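Local coordinates for protein PKS (Streptomyces albus, PDB 4OQJ) that probably catalyses carbon–carbon bond formation between acyl-chain intermediates as a ketosynthase of an "AT-less" type I polyketide synthase making the antibiotic oxazolomycin, at residues T189-A192 against C193-L197; R153-S157 against V158-R162. All blocks are in the same frame, centred on the assembly; numbering follows the deposited sequence.

Contact 1: T189-A192 against C193-L197; sequences TNTA and CSTSL
This is the nucleophile elbow of a thiolase-fold ketosynthase: Thr191 and Ala192, just past strand 186-190, fold back onto Ser194 and Thr195 at the start of helix 195-209. The sharp reversal is at Ala192, whose phi is positive (57°). Thr195 ties the turn with its hydroxyl. OG1 receives the backbone N-H of Thr191, Thr191 N to Thr195 OG1 being 2.9 Å and nearly straight at 168°, and donates its own hydrogen bond to the Ala192 carbonyl, with Thr195 OG1 to Ala192 O at 2.7 Å, in the carbonyl plane and on a lone pair. Thr195 N reaches the same oxygen, 2.9 Å from Ala192 O, from well above that plane, so two bonds from one residue grip this buried carbonyl. With chi1 of Thr195 at -67°, OG1 stands beside its own backbone N and Thr195 CG2 is turned back toward the strand, 3.2 Å from Thr189 O. Alongside, Thr191 OG1 donates to Ser194 OG at 2.8 Å, and Ser194 OG is also bonded to Thr441 O. Asp170 of the second subunit holds the outer side of the turn, taking bonds from Ala192 N and Asn190 ND2. Cys193 is thus presented at the helix start, touching His371 and a glycerol, as expected of the nucleophile position in the TACS motif of ketosynthases.

Contact 2: R153-S157 against V158-R162; sequences RTASS and VDRYR
The guanidinium of Arg160 meets the Arg153 carbonyl at its edge: Arg153 C lies in the guanidinium plane and Arg153 O only 8° out of it, with Thr154 N near that plane too. Ala155 O and Ser156 O come in obliquely. NH2 of Arg160 donates to Arg153 O at 2.8 Å, but the bond is bent (131° at the hydrogen) and the nitrogen stands above the carbonyl plane, away from a lone pair. NE binds Tyr152 O just upstream, so the flat group is pinned by two successive carbonyls at the end of helix 149-153. The chain gets there by stretching out straight from CG to NE (chi2 180°), Arg160 CG passing 3.1 Å from Ser156 O. His146 of the second subunit packs against this arginine.

At the other end of the short link Ser156 is the N-cap of helix 157-167. Ser156 OG accepts a weak bond from Asp159 N at 3.3 Å and donates another weak one to Asp159 OD2 at 3.2 Å. The Asp159 carboxylate, near the N-terminus of the helix, would be expected to interact favourably with the helix dipole. Ala155 turns its methyl to the same residue, Ala155 CB to Asp159 CB being 4.0 Å. Regular turns follow, with Arg160 N on Ser156 O at 3.0 Å and Tyr161 N on Ser157 O at 2.9 Å. Together they make a short loop connecting two helices (149-153 and 157-167) at the subunit interface, with a serine N-cap opening the second helix and an arginine from its first turn closing the end of the first.

Contact 2 comes first along the chain and lies on the surface; contact 1 is buried. Their centres are 29 Å apart and their nearest atoms about 17 Å, so they do not touch. The dimer relates them: both face the second subunit, and helix 157-167, which starts in contact 2, runs on to the loop holding Asp170, the residue that each subunit extends to the elbow of its partner. Contact 1 carries Cys193, the probable active-site nucleophile by family; its side chain is about 3 Å from a glycerol, which may mark the pocket. Contact 2 is far from Cys193 of its own chain and lies at the subunit interface, with His233 of the second subunit against Ser157 and Val158.

Contact 1: T189-A192 against C193-L197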
loop_
_atom_site.group_PDB
_atom_site.type_symbol
_atom_site.label_atom_id
_atom_site.label_comp_id
_atom_site.label_asym_id
_atom_site.label_seq_id
_atom_site.Cartn_x
_atom_site.Cartn_y
_atom_site.Cartn_z
ATOM N N THR A 189 1.153 2.731 -4.091
ATOM C CA THR A 189 0.405 3.194 -2.933
ATOM C C THR A 189 0.045 4.655 -3.159
ATOM O O THR A 189 0.903 5.477 -3.519
ATOM C CB THR A 189 1.225 3.024 -1.638
ATOM O OG1 THR A 189 2.199 4.050 -1.563
ATOM C CG2 THR A 189 1.956 1.690 -1.625
ATOM N N ASN A 190 -1.223 4.983 -2.964
ATOM C CA ASN A 190 -1.731 6.308 -3.275
ATOM C C ASN A 190 -2.727 6.796 -2.216
ATOM O O ASN A 190 -3.713 6.118 -1.949
ATOM C CB ASN A 190 -2.406 6.282 -4.644
ATOM C CG ASN A 190 -1.415 6.293 -5.778
ATOM O OD1 ASN A 190 -1.080 5.248 -6.348
ATOM N ND2 ASN A 190 -0.921 7.481 -6.104
ATOM N N THR A 191 -2.452 7.966 -1.635
ATOM C CA THR A 191 -3.354 8.613 -0.684
ATOM C C THR A 191 -3.335 10.120 -0.915
ATOM O O THR A 191 -3.383 10.908 0.026
ATOM C CB THR A 191 -2.947 8.304 0.782
ATOM O OG1 THR A 191 -1.623 8.793 1.029
ATOM C CG2 THR A 191 -2.969 6.794 1.042
ATOM N N ALA A 192 -3.250 10.513 -2.174
ATOM C CA ALA A 192 -3.160 11.927 -2.541
ATOM C C ALA A 192 -1.957 12.621 -1.866
ATOM O O ALA A 192 -0.851 12.097 -1.919
ATOM C CB ALA A 192 -4.486 12.644 -2.211
ATOM N N CYS A 193 -2.153 13.790 -1.262
ATOM C CA CYS A 193 -1.034 14.628 -0.796
ATOM C C CYS A 193 -0.138 13.968 0.241
ATOM O O CYS A 193 0.997 14.400 0.439
ATOM C CB CYS A 193 -1.553 15.951 -0.188
ATOM S SG CYS A 193 -3.087 16.527 -0.852
ATOM N N SER A 194 -0.631 12.930 0.907
ATOM C CA SER A 194 0.168 12.224 1.914
ATOM C C SER A 194 0.865 10.971 1.397
ATOM O O SER A 194 1.575 10.289 2.158
ATOM C CB SER A 194 -0.719 11.858 3.104
ATOM O OG SER A 194 -1.836 11.101 2.684
ATOM N N THR A 195 0.690 10.678 0.109
ATOM C CA THR A 195 1.257 9.475 -0.505
ATOM C C THR A 195 2.702 9.179 -0.107
ATOM O O THR A 195 3.036 8.042 0.207
ATOM C CB THR A 195 1.199 9.573 -2.054
ATOM O OG1 THR A 195 -0.172 9.547 -2.480
ATOM C CG2 THR A 195 1.965 8.438 -2.711
ATOM N N SER A 196 3.564 10.196 -0.122
ATOM C CA SER A 196 4.980 9.981 0.155
ATOM C C SER A 196 5.256 9.340 1.488
ATOM O O SER A 196 6.058 8.408 1.572
ATOM C CB SER A 196 5.757 11.313 0.113
ATOM O OG SER A 196 5.915 11.781 -1.206
ATOM N N LEU A 197 4.678 9.894 2.547
ATOM C CA LEU A 197 4.953 9.381 3.887
ATOM C C LEU A 197 4.206 8.091 4.190
ATOM O O LEU A 197 4.684 7.274 4.962
ATOM C CB LEU A 197 4.624 10.444 4.922
ATOM C CG LEU A 197 5.415 11.756 4.789
ATOM C CD1 LEU A 197 5.154 12.646 6.008
ATOM C CD2 LEU A 197 6.926 11.524 4.592
#

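Contact 2: R153-S157 against V158-R162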
loop_
_atom_site.group_PDB
_atom_site.type_symbol
_atom_site.label_atom_id
_atom_site.label_comp_id
_atom_site.label_asym_id
_atom_site.label_seq_id
_atom_site.Cartn_x
_atom_site.Cartn_y
_atom_site.Cartn_z
ATOM N N ARG A 153 -8.996 6.842 -27.193
ATOM C CA ARG A 153 -10.391 6.561 -27.532
ATOM C C ARG A 153 -10.587 6.106 -28.982
ATOM O O ARG A 153 -11.617 5.521 -29.307
ATOM C CB ARG A 153 -11.264 7.786 -27.253
ATOM C CG ARG A 153 -12.045 7.687 -25.938
ATOM C CD ARG A 153 -12.422 9.054 -25.395
ATOM N NE ARG A 153 -11.216 9.817 -25.096
ATOM C CZ ARG A 153 -10.889 10.988 -25.637
ATOM N NH1 ARG A 153 -11.688 11.602 -26.504
ATOM N NH2 ARG A 153 -9.748 11.560 -25.285
ATOM N N THR A 154 -9.599 6.349 -29.835
ATOM C CA THR A 154 -9.674 5.934 -31.238
ATOM C C THR A 154 -8.705 4.796 -31.566
ATOM O O THR A 154 -8.377 4.575 -32.730
ATOM C CB THR A 154 -9.367 7.106 -32.182
ATOM O OG1 THR A 154 -7.958 7.368 -32.172
ATOM C CG2 THR A 154 -10.134 8.361 -31.759
ATOM N N ALA A 155 -8.249 4.081 -30.540
ATOM C CA ALA A 155 -7.281 3.002 -30.720
ATOM C C ALA A 155 -7.919 1.630 -30.530
ATOM O O ALA A 155 -8.984 1.503 -29.924
ATOM C CB ALA A 155 -6.120 3.169 -29.754
ATOM N N SER A 156 -7.246 0.611 -31.057
ATOM C CA SER A 156 -7.644 -0.779 -30.876
ATOM C C SER A 156 -7.494 -1.213 -29.423
ATOM O O SER A 156 -6.964 -0.472 -28.596
ATOM C CB SER A 156 -6.797 -1.686 -31.761
ATOM O OG SER A 156 -5.423 -1.535 -31.444
ATOM N N SER A 157 -7.939 -2.429 -29.123
ATOM C CA SER A 157 -7.848 -2.953 -27.766
ATOM C C SER A 157 -6.393 -3.308 -27.447
ATOM O O SER A 157 -5.949 -3.180 -26.300
ATOM C CB SER A 157 -8.764 -4.171 -27.594
ATOM O OG SER A 157 -8.205 -5.332 -28.181
ATOM N N VAL A 158 -5.647 -3.728 -28.469
ATOM C CA VAL A 158 -4.224 -4.025 -28.305
ATOM C C VAL A 158 -3.447 -2.769 -27.908
ATOM O O VAL A 158 -2.592 -2.814 -27.020
ATOM C CB VAL A 158 -3.599 -4.613 -29.596
ATOM C CG1 VAL A 158 -2.110 -4.880 -29.407
ATOM C CG2 VAL A 158 -4.301 -5.896 -29.989
ATOM N N ASP A 159 -3.737 -1.655 -28.572
ATOM C CA ASP A 159 -2.992 -0.419 -28.344
ATOM C C ASP A 159 -3.445 0.261 -27.052
ATOM O O ASP A 159 -2.638 0.869 -26.337
ATOM C CB ASP A 159 -3.154 0.521 -29.538
ATOM C CG ASP A 159 -2.301 0.098 -30.730
ATOM O OD1 ASP A 159 -1.167 -0.389 -30.506
ATOM O OD2 ASP A 159 -2.767 0.244 -31.884
ATOM N N ARG A 160 -4.735 0.144 -26.751
ATOM C CA ARG A 160 -5.251 0.578 -25.459
ATOM C C ARG A 160 -4.573 -0.181 -24.318
ATOM O O ARG A 160 -4.200 0.400 -23.300
ATOM C CB ARG A 160 -6.764 0.388 -25.404
ATOM C CG ARG A 160 -7.527 1.446 -26.189
ATOM C CD ARG A 160 -9.015 1.222 -26.118
ATOM N NE ARG A 160 -9.745 2.296 -26.780
ATOM C CZ ARG A 160 -11.058 2.467 -26.691
ATOM N NH1 ARG A 160 -11.795 1.635 -25.964
ATOM N NH2 ARG A 160 -11.638 3.472 -27.328
ATOM N N TYR A 161 -4.413 -1.484 -24.494
ATOM C CA TYR A 161 -3.750 -2.315 -23.503
ATOM C C TYR A 161 -2.307 -1.842 -23.302
ATOM O O TYR A 161 -1.834 -1.701 -22.179
ATOM C CB TYR A 161 -3.794 -3.784 -23.932
ATOM C CG TYR A 161 -3.029 -4.718 -23.019
ATOM C CD1 TYR A 161 -1.681 -4.977 -23.231
ATOM C CD2 TYR A 161 -3.658 -5.344 -21.949
ATOM C CE1 TYR A 161 -0.978 -5.827 -22.399
ATOM C CE2 TYR A 161 -2.960 -6.200 -21.112
ATOM C CZ TYR A 161 -1.624 -6.436 -21.339
ATOM O OH TYR A 161 -0.918 -7.288 -20.513
ATOM N N ARG A 162 -1.606 -1.565 -24.389
ATOM C CA ARG A 162 -0.240 -1.080 -24.268
ATOM C C ARG A 162 -0.198 0.302 -23.563
ATOM O O ARG A 162 0.696 0.580 -22.766
ATOM C CB ARG A 162 0.408 -1.049 -25.656
ATOM C CG ARG A 162 1.885 -0.628 -25.702
ATOM C CD ARG A 162 2.779 -1.247 -24.610
ATOM N NE ARG A 162 2.916 -2.703 -24.698
ATOM C CZ ARG A 162 3.940 -3.392 -24.191
ATOM N NH1 ARG A 162 4.928 -2.767 -23.563
ATOM N NH2 ARG A 162 3.981 -4.713 -24.303
#